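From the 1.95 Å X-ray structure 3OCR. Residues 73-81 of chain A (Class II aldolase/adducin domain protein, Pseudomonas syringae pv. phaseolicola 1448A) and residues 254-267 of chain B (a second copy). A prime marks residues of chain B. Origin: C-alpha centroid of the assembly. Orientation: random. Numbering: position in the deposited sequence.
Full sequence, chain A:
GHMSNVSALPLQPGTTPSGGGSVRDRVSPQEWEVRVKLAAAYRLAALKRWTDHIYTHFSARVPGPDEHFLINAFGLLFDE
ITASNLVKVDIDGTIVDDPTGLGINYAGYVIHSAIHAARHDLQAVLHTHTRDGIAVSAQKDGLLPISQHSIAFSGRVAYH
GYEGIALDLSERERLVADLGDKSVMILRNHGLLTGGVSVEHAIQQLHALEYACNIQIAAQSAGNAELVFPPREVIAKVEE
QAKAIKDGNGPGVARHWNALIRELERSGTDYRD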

ATOM      1  N   ALA A  73     -27.931  -3.720  -6.684  1.00 25.76           N
ATOM      2  CA  ALA A  73     -28.888  -4.017  -5.630  1.00 27.45           C
ATOM      3  C   ALA A  73     -28.348  -3.553  -4.284  1.00 28.52           C
ATOM      4  O   ALA A  73     -27.143  -3.637  -4.028  1.00 28.14           O
ATOM      5  CB  ALA A  73     -29.211  -5.540  -5.595  1.00 27.02           C
ATOM      6  N   PHE A  74     -29.275  -3.113  -3.427  1.00 30.51           N
ATOM      7  CA  PHE A  74     -29.013  -2.572  -2.085  1.00 31.58           C
ATOM      8  C   PHE A  74     -28.262  -3.559  -1.214  1.00 31.73           C
ATOM      9  O   PHE A  74     -28.790  -4.621  -0.882  1.00 32.11           O
ATOM     10  CB  PHE A  74     -30.362  -2.286  -1.411  1.00 32.26           C
ATOM     11  CG  PHE A  74     -30.310  -1.257  -0.292  1.00 33.85           C
ATOM     12  CD1 PHE A  74     -29.193  -0.440  -0.108  1.00 35.84           C
ATOM     13  CD2 PHE A  74     -31.422  -1.077   0.542  1.00 35.90           C
ATOM     14  CE1 PHE A  74     -29.169   0.536   0.910  1.00 35.48           C
ATOM     15  CE2 PHE A  74     -31.418  -0.106   1.550  1.00 36.54           C
ATOM     16  CZ  PHE A  74     -30.289   0.699   1.734  1.00 36.59           C
ATOM     17  N   GLY A  75     -27.023  -3.238  -0.871  1.00 31.37           N
ATOM     18  CA  GLY A  75     -26.286  -4.078   0.082  1.00 31.68           C
ATOM     19  C   GLY A  75     -25.328  -5.114  -0.489  1.00 31.57           C
ATOM     20  O   GLY A  75     -24.616  -5.762   0.266  1.00 32.01           O
ATOM     21  N   LEU A  76     -25.291  -5.267  -1.809  1.00 31.28           N
ATOM     22  CA  LEU A  76     -24.289  -6.131  -2.441  1.00 31.27           C
ATOM     23  C   LEU A  76     -22.972  -5.400  -2.612  1.00 30.77           C
ATOM     24  O   LEU A  76     -22.960  -4.215  -2.897  1.00 30.56           O
ATOM     25  CB  LEU A  76     -24.752  -6.589  -3.821  1.00 31.07           C
ATOM     26  CG  LEU A  76     -25.909  -7.583  -3.909  1.00 32.62           C
ATOM     27  CD1 LEU A  76     -25.918  -8.201  -5.328  1.00 31.07           C
ATOM     28  CD2 LEU A  76     -25.797  -8.652  -2.847  1.00 33.45           C
ATOM     29  N   LEU A  77     -21.874  -6.127  -2.462  1.00 30.94           N
ATOM     30  CA  LEU A  77     -20.540  -5.616  -2.757  1.00 30.52           C
ATOM     31  C   LEU A  77     -20.270  -5.601  -4.273  1.00 30.12           C
ATOM     32  O   LEU A  77     -20.821  -6.411  -5.009  1.00 29.91           O
ATOM     33  CB  LEU A  77     -19.496  -6.488  -2.057  1.00 31.05           C
ATOM     34  CG  LEU A  77     -19.562  -6.543  -0.534  1.00 32.77           C
ATOM     35  CD1 LEU A  77     -18.595  -7.592  -0.006  1.00 33.87           C
ATOM     36  CD2 LEU A  77     -19.230  -5.151   0.026  1.00 34.43           C
ATOM     37  N   PHE A  78     -19.410  -4.683  -4.715  1.00 29.68           N
ATOM     38  CA  PHE A  78     -19.039  -4.523  -6.128  1.00 29.94           C
ATOM     39  C   PHE A  78     -18.562  -5.848  -6.686  1.00 31.66           C
ATOM     40  O   PHE A  78     -18.779  -6.159  -7.854  1.00 32.02           O
ATOM     41  CB  PHE A  78     -17.941  -3.472  -6.258  1.00 29.02           C
ATOM     42  CG  PHE A  78     -18.458  -2.044  -6.282  1.00 28.91           C
ATOM     43  CD1 PHE A  78     -19.639  -1.698  -5.613  1.00 29.23           C
ATOM     44  CD2 PHE A  78     -17.775  -1.064  -6.976  1.00 29.13           C
ATOM     45  CE1 PHE A  78     -20.126  -0.382  -5.631  1.00 29.03           C
ATOM     46  CE2 PHE A  78     -18.243   0.275  -7.003  1.00 29.98           C
ATOM     47  CZ  PHE A  78     -19.424   0.606  -6.325  1.00 29.22           C
ATOM     48  N   ASP A  79     -17.938  -6.619  -5.798  1.00 33.82           N
ATOM     49  CA  ASP A  79     -17.390  -7.942  -6.026  1.00 36.03           C
ATOM     50  C   ASP A  79     -18.433  -9.004  -6.338  1.00 36.08           C
ATOM     51  O   ASP A  79     -18.095 -10.113  -6.749  1.00 36.44           O
ATOM     52  CB  ASP A  79     -16.724  -8.371  -4.718  1.00 37.76           C
ATOM     53  CG  ASP A  79     -15.310  -8.796  -4.911  1.00 42.49           C
ATOM     54  OD1 ASP A  79     -14.881  -8.897  -6.080  1.00 47.27           O
ATOM     55  OD2 ASP A  79     -14.615  -9.025  -3.903  1.00 47.50           O
ATOM     56  N   GLU A  80     -19.693  -8.689  -6.078  1.00 35.50           N
ATOM     57  CA  GLU A  80     -20.756  -9.678  -6.158  1.00 35.10           C
ATOM     58  C   GLU A  80     -21.640  -9.398  -7.351  1.00 33.36           C
ATOM     59  O   GLU A  80     -22.506 -10.195  -7.695  1.00 33.55           O
ATOM     60  CB  GLU A  80     -21.601  -9.672  -4.880  1.00 35.43           C
ATOM     61  CG  GLU A  80     -20.878 -10.185  -3.641  1.00 36.39           C
ATOM     62  CD  GLU A  80     -21.702  -9.993  -2.370  1.00 36.73           C
ATOM     63  OE1 GLU A  80     -22.227  -8.878  -2.130  1.00 35.10           O
ATOM     64  OE2 GLU A  80     -21.809 -10.961  -1.603  1.00 37.83           O
ATOM     65  N   ILE A  81     -21.414  -8.260  -7.990  1.00 31.16           N
ATOM     66  CA  ILE A  81     -22.327  -7.800  -9.026  1.00 28.66           C
ATOM     67  C   ILE A  81     -22.181  -8.684 -10.269  1.00 29.58           C
ATOM     68  O   ILE A  81     -21.064  -9.075 -10.629  1.00 30.11           O
ATOM     69  CB  ILE A  81     -22.084  -6.343  -9.375  1.00 27.69           C
ATOM     70  CG1 ILE A  81     -22.132  -5.463  -8.095  1.00 25.47           C
ATOM     71  CG2 ILE A  81     -23.070  -5.865 -10.476  1.00 26.36           C
ATOM     72  CD1 ILE A  81     -23.433  -5.567  -7.247  1.00 23.21           C
TER
ATOM     73  N   ALA B 254     -27.171  -3.877  10.224  1.00 31.76           N
ATOM     74  CA  ALA B 254     -27.303  -5.268   9.777  1.00 32.72           C
ATOM     75  C   ALA B 254     -26.829  -5.449   8.337  1.00 33.02           C
ATOM     76  O   ALA B 254     -26.138  -6.404   8.025  1.00 33.90           O
ATOM     77  CB  ALA B 254     -28.757  -5.740   9.923  1.00 33.31           C
ATOM     78  N   ARG B 255     -27.175  -4.508   7.466  1.00 32.99           N
ATOM     79  CA  ARG B 255     -26.802  -4.594   6.052  1.00 32.72           C
ATOM     80  C   ARG B 255     -25.275  -4.548   5.859  1.00 31.82           C
ATOM     81  O   ARG B 255     -24.701  -5.353   5.117  1.00 31.25           O
ATOM     82  CB  ARG B 255     -27.489  -3.462   5.275  1.00 33.32           C
ATOM     83  CG  ARG B 255     -27.301  -3.485   3.776  1.00 34.71           C
ATOM     84  CD  ARG B 255     -28.046  -2.329   3.085  1.00 38.53           C
ATOM     85  NE  ARG B 255     -29.472  -2.383   3.382  1.00 41.73           N
ATOM     86  CZ  ARG B 255     -30.108  -1.503   4.151  1.00 43.74           C
ATOM     87  NH1 ARG B 255     -29.463  -0.460   4.668  1.00 43.31           N
ATOM     88  NH2 ARG B 255     -31.403  -1.651   4.377  1.00 45.48           N
ATOM     89  N   HIS B 256     -24.637  -3.576   6.514  1.00 30.68           N
ATOM     90  CA  HIS B 256     -23.188  -3.406   6.489  1.00 30.00           C
ATOM     91  C   HIS B 256     -22.505  -4.666   7.008  1.00 29.23           C
ATOM     92  O   HIS B 256     -21.535  -5.134   6.427  1.00 28.83           O
ATOM     93  CB  HIS B 256     -22.819  -2.202   7.372  1.00 30.12           C
ATOM     94  CG  HIS B 256     -21.373  -1.830   7.348  1.00 31.62           C
ATOM     95  ND1 HIS B 256     -20.913  -0.677   6.745  1.00 34.98           N
ATOM     96  CD2 HIS B 256     -20.290  -2.412   7.915  1.00 33.31           C
ATOM     97  CE1 HIS B 256     -19.604  -0.588   6.908  1.00 34.29           C
ATOM     98  NE2 HIS B 256     -19.202  -1.623   7.622  1.00 33.00           N
ATOM     99  N   TRP B 257     -23.011  -5.196   8.112  1.00 28.98           N
ATOM    100  CA  TRP B 257     -22.410  -6.350   8.753  1.00 30.25           C
ATOM    101  C   TRP B 257     -22.565  -7.601   7.878  1.00 30.95           C
ATOM    102  O   TRP B 257     -21.621  -8.389   7.750  1.00 31.64           O
ATOM    103  CB  TRP B 257     -23.066  -6.610  10.106  1.00 30.15           C
ATOM    104  CG  TRP B 257     -22.634  -7.908  10.748  1.00 31.82           C
ATOM    105  CD1 TRP B 257     -23.305  -9.116  10.745  1.00 32.80           C
ATOM    106  CD2 TRP B 257     -21.434  -8.114  11.505  1.00 29.74           C
ATOM    107  NE1 TRP B 257     -22.583 -10.048  11.464  1.00 32.87           N
ATOM    108  CE2 TRP B 257     -21.427  -9.464  11.923  1.00 31.17           C
ATOM    109  CE3 TRP B 257     -20.360  -7.286  11.856  1.00 27.96           C
ATOM    110  CZ2 TRP B 257     -20.384 -10.007  12.697  1.00 29.96           C
ATOM    111  CZ3 TRP B 257     -19.316  -7.819  12.612  1.00 29.08           C
ATOM    112  CH2 TRP B 257     -19.337  -9.170  13.024  1.00 29.70           C
ATOM    113  N   ASN B 258     -23.749  -7.783   7.302  1.00 31.65           N
ATOM    114  CA  ASN B 258     -24.047  -9.004   6.511  1.00 32.53           C
ATOM    115  C   ASN B 258     -23.142  -9.121   5.273  1.00 31.94           C
ATOM    116  O   ASN B 258     -22.833 -10.229   4.818  1.00 32.36           O
ATOM    117  CB  ASN B 258     -25.511  -9.010   6.055  1.00 33.39           C
ATOM    118  CG  ASN B 258     -26.488  -9.281   7.183  1.00 35.20           C
ATOM    119  OD1 ASN B 258     -26.111  -9.722   8.265  1.00 37.01           O
ATOM    120  ND2 ASN B 258     -27.764  -9.045   6.919  1.00 36.55           N
ATOM    121  N   ALA B 259     -22.757  -7.978   4.715  1.00 30.84           N
ATOM    122  CA  ALA B 259     -21.829  -7.935   3.576  1.00 30.82           C
ATOM    123  C   ALA B 259     -20.409  -8.264   4.033  1.00 30.88           C
ATOM    124  O   ALA B 259     -19.711  -9.025   3.380  1.00 32.64           O
ATOM    125  CB  ALA B 259     -21.870  -6.572   2.860  1.00 29.89           C
ATOM    126  N   LEU B 260     -19.983  -7.698   5.153  1.00 30.23           N
ATOM    127  CA  LEU B 260     -18.696  -8.082   5.753  1.00 30.53           C
ATOM    128  C   LEU B 260     -18.615  -9.599   5.949  1.00 31.60           C
ATOM    129  O   LEU B 260     -17.603 -10.209   5.616  1.00 32.41           O
ATOM    130  CB  LEU B 260     -18.459  -7.357   7.075  1.00 29.38           C
ATOM    131  CG  LEU B 260     -18.147  -5.861   6.926  1.00 30.19           C
ATOM    132  CD1 LEU B 260     -17.898  -5.219   8.284  1.00 28.64           C
ATOM    133  CD2 LEU B 260     -16.952  -5.584   6.008  1.00 31.04           C
ATOM    134  N   ILE B 261     -19.682 -10.191   6.481  1.00 32.50           N
ATOM    135  CA  ILE B 261     -19.767 -11.667   6.680  1.00 33.90           C
ATOM    136  C   ILE B 261     -19.662 -12.456   5.380  1.00 35.28           C
ATOM    137  O   ILE B 261     -18.903 -13.421   5.312  1.00 36.57           O
ATOM    138  CB  ILE B 261     -21.046 -12.083   7.454  1.00 33.61           C
ATOM    139  CG1 ILE B 261     -21.009 -11.558   8.895  1.00 33.39           C
ATOM    140  CG2 ILE B 261     -21.273 -13.629   7.433  1.00 34.29           C
ATOM    141  CD1 ILE B 261     -19.819 -12.027   9.708  1.00 32.14           C
ATOM    142  N   ARG B 262     -20.435 -12.077   4.363  1.00 36.51           N
ATOM    143  CA  ARG B 262     -20.338 -12.721   3.048  1.00 37.92           C
ATOM    144  C   ARG B 262     -18.900 -12.636   2.513  1.00 38.42           C
ATOM    145  O   ARG B 262     -18.394 -13.608   1.976  1.00 37.48           O
ATOM    146  CB  ARG B 262     -21.332 -12.138   2.011  1.00 38.14           C
ATOM    147  CG  ARG B 262     -22.815 -12.344   2.319  1.00 38.68           C
ATOM    148  CD  ARG B 262     -23.738 -12.078   1.088  1.00 40.44           C
ATOM    149  NE  ARG B 262     -23.518 -10.755   0.509  1.00 39.14           N
ATOM    150  CZ  ARG B 262     -24.024  -9.604   0.972  1.00 38.41           C
ATOM    151  NH1 ARG B 262     -24.854  -9.571   2.018  1.00 35.69           N
ATOM    152  NH2 ARG B 262     -23.709  -8.466   0.363  1.00 37.36           N
ATOM    153  N   GLU B 263     -18.256 -11.471   2.659  1.00 38.52           N
ATOM    154  CA  GLU B 263     -16.872 -11.295   2.212  1.00 40.12           C
ATOM    155  C   GLU B 263     -15.911 -12.184   2.988  1.00 40.19           C
ATOM    156  O   GLU B 263     -15.062 -12.862   2.397  1.00 40.82           O
ATOM    157  CB  GLU B 263     -16.420  -9.840   2.362  1.00 40.23           C
ATOM    158  CG  GLU B 263     -15.129  -9.550   1.596  1.00 44.74           C
ATOM    159  CD  GLU B 263     -14.572  -8.166   1.874  1.00 48.44           C
ATOM    160  OE1 GLU B 263     -15.352  -7.258   2.258  1.00 50.64           O
ATOM    161  OE2 GLU B 263     -13.347  -7.994   1.709  1.00 50.60           O
ATOM    162  N   LEU B 264     -16.045 -12.164   4.316  1.00 39.83           N
ATOM    163  CA  LEU B 264     -15.269 -13.036   5.185  1.00 40.47           C
ATOM    164  C   LEU B 264     -15.388 -14.519   4.786  1.00 42.72           C
ATOM    165  O   LEU B 264     -14.378 -15.176   4.608  1.00 42.29           O
ATOM    166  CB  LEU B 264     -15.652 -12.822   6.664  1.00 39.35           C
ATOM    167  CG  LEU B 264     -14.947 -13.710   7.708  1.00 38.82           C
ATOM    168  CD1 LEU B 264     -13.424 -13.579   7.640  1.00 36.81           C
ATOM    169  CD2 LEU B 264     -15.441 -13.417   9.097  1.00 36.99           C
ATOM    170  N   GLU B 265     -16.614 -15.013   4.623  1.00 46.01           N
ATOM    171  CA  GLU B 265     -16.894 -16.427   4.309  1.00 50.92           C
ATOM    172  C   GLU B 265     -16.218 -16.899   3.018  1.00 54.23           C
ATOM    173  O   GLU B 265     -16.003 -18.105   2.813  1.00 54.66           O
ATOM    174  CB  GLU B 265     -18.404 -16.634   4.168  1.00 51.70           C
ATOM    175  CG  GLU B 265     -19.219 -16.184   5.375  1.00 53.28           C
ATOM    176  CD  GLU B 265     -19.834 -17.328   6.137  1.00 56.83           C
ATOM    177  OE1 GLU B 265     -20.191 -18.330   5.494  1.00 59.48           O
ATOM    178  OE2 GLU B 265     -19.968 -17.231   7.377  1.00 57.46           O
ATOM    179  N   ARG B 266     -15.923 -15.933   2.147  1.00 57.02           N
ATOM    180  CA  ARG B 266     -15.129 -16.124   0.940  1.00 60.47           C
ATOM    181  C   ARG B 266     -13.749 -16.709   1.258  1.00 61.29           C
ATOM    182  O   ARG B 266     -13.151 -17.359   0.409  1.00 62.15           O
ATOM    183  CB  ARG B 266     -14.976 -14.778   0.234  1.00 60.92           C
ATOM    184  CG  ARG B 266     -15.051 -14.821  -1.267  1.00 64.53           C
ATOM    185  CD  ARG B 266     -15.432 -13.455  -1.826  1.00 67.59           C
ATOM    186  NE  ARG B 266     -16.840 -13.156  -1.573  1.00 69.97           N
ATOM    187  CZ  ARG B 266     -17.396 -11.954  -1.682  1.00 70.19           C
ATOM    188  NH1 ARG B 266     -16.663 -10.903  -2.036  1.00 70.50           N
ATOM    189  NH2 ARG B 266     -18.690 -11.804  -1.423  1.00 69.94           N
ATOM    190  N   SER B 267     -13.253 -16.478   2.477  1.00 61.42           N
ATOM    191  CA  SER B 267     -11.982 -17.072   2.944  1.00 61.72           C
ATOM    192  C   SER B 267     -12.168 -18.380   3.724  1.00 61.90           C
ATOM    193  O   SER B 267     -11.212 -18.896   4.302  1.00 62.23           O
ATOM    194  CB  SER B 267     -11.203 -16.087   3.831  1.00 61.24           C
ATOM    195  OG  SER B 267     -11.329 -14.748   3.384  1.00 62.10           O
TER
HETATM  196  O   HOH W   1     -30.296  -4.879   1.777  1.00 46.33           O
HETATM  197  O   HOH W   2     -25.493  -6.915   2.824  1.00 31.18           O

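Arginine is unusually versatile at protein interfaces, because its guanidinium group is flat enough to stack, charged enough to pair with carboxylates, and rich enough in N-H groups to serve several acceptors at once. The contact between residues 73-81 of one copy of this aldolase/adducin domain protein and residues 254-267 of another illustrates all three uses. The first stretch has no regular helix or strand; it begins with a type II beta turn from Ala73 to Leu76 and runs along one side of a helix in the second copy. The helix presents Arg255′, Ala259′ and Arg262′ toward it, spaced four and three apart and so aligned on one helical face; Arg266′, further along the chain, also points toward it. The backbones come near at the turn, where the CA atoms of Gly75 and Arg255′ lie 6.0 Å apart. Together the stretches bury 496 Å².

Arg255′ covers the most surface. Its guanidinium lies flat on the ring of Phe74, with centres 3.6 Å apart and planes inclined by only 15°, so that the cation sits over the pi electrons. The aliphatic part of the same side chain joins in, CD of Arg255′ standing 3.9 Å from the centroid of the Phe74 ring in a CH-pi contact. Stacking leaves the N-H groups free to point outward in the guanidinium plane, and NE of Arg255′ donates to a water that in turn donates to O of Phe74. Gly75 makes this close approach possible. CA of Gly75 is 3.9 Å from CG of Arg255′, and an ideal CB on Gly75 would fall 3.1 Å from that same CG atom of Arg255′; the backbone angles (97/-5) independently call for glycine.

Leu77, next in buried area, supplies the apolar centre. CG of Leu77 lies 4.1 Å from CB of Ala259′, and CB of Ala259′ is the whole of that small side chain, while Leu77 CD1 reaches 3.9 Å from CB of Glu263′.

Arg262′ shows the second mode, bonding through its edge. NE of Arg262′ donates to OE2 of Glu80 at 2.7 Å and NH2 of Arg262′ to OE1 of Glu80 at 2.9 Å, a two-pronged salt bridge in which each carboxylate oxygen meets its own nitrogen. NH2 of Arg262′ also donates to the carbonyl O of Gly75 at 2.9 Å, tying the side chain to the turn. A second water extends the link: it accepts from NH1 of Arg262′ and donates to the backbone O atoms of Gly75 and Arg255′. Glu80 is itself held in place within its own stretch, since N of Leu77 donates to OE1 of Glu80 at 2.8 Å.

Arg266′ completes the charged end of the contact, again through its edge. NH2 of Arg266′ forms a salt bridge with OE2 of Glu80 at 3.2 Å, and NH1 of Arg266′ another with OD2 of Asp79 at 3.3 Å. These longer distances accompany an exposed, poorly ordered residue, in contrast to the short, well-aligned bonds of Arg262′.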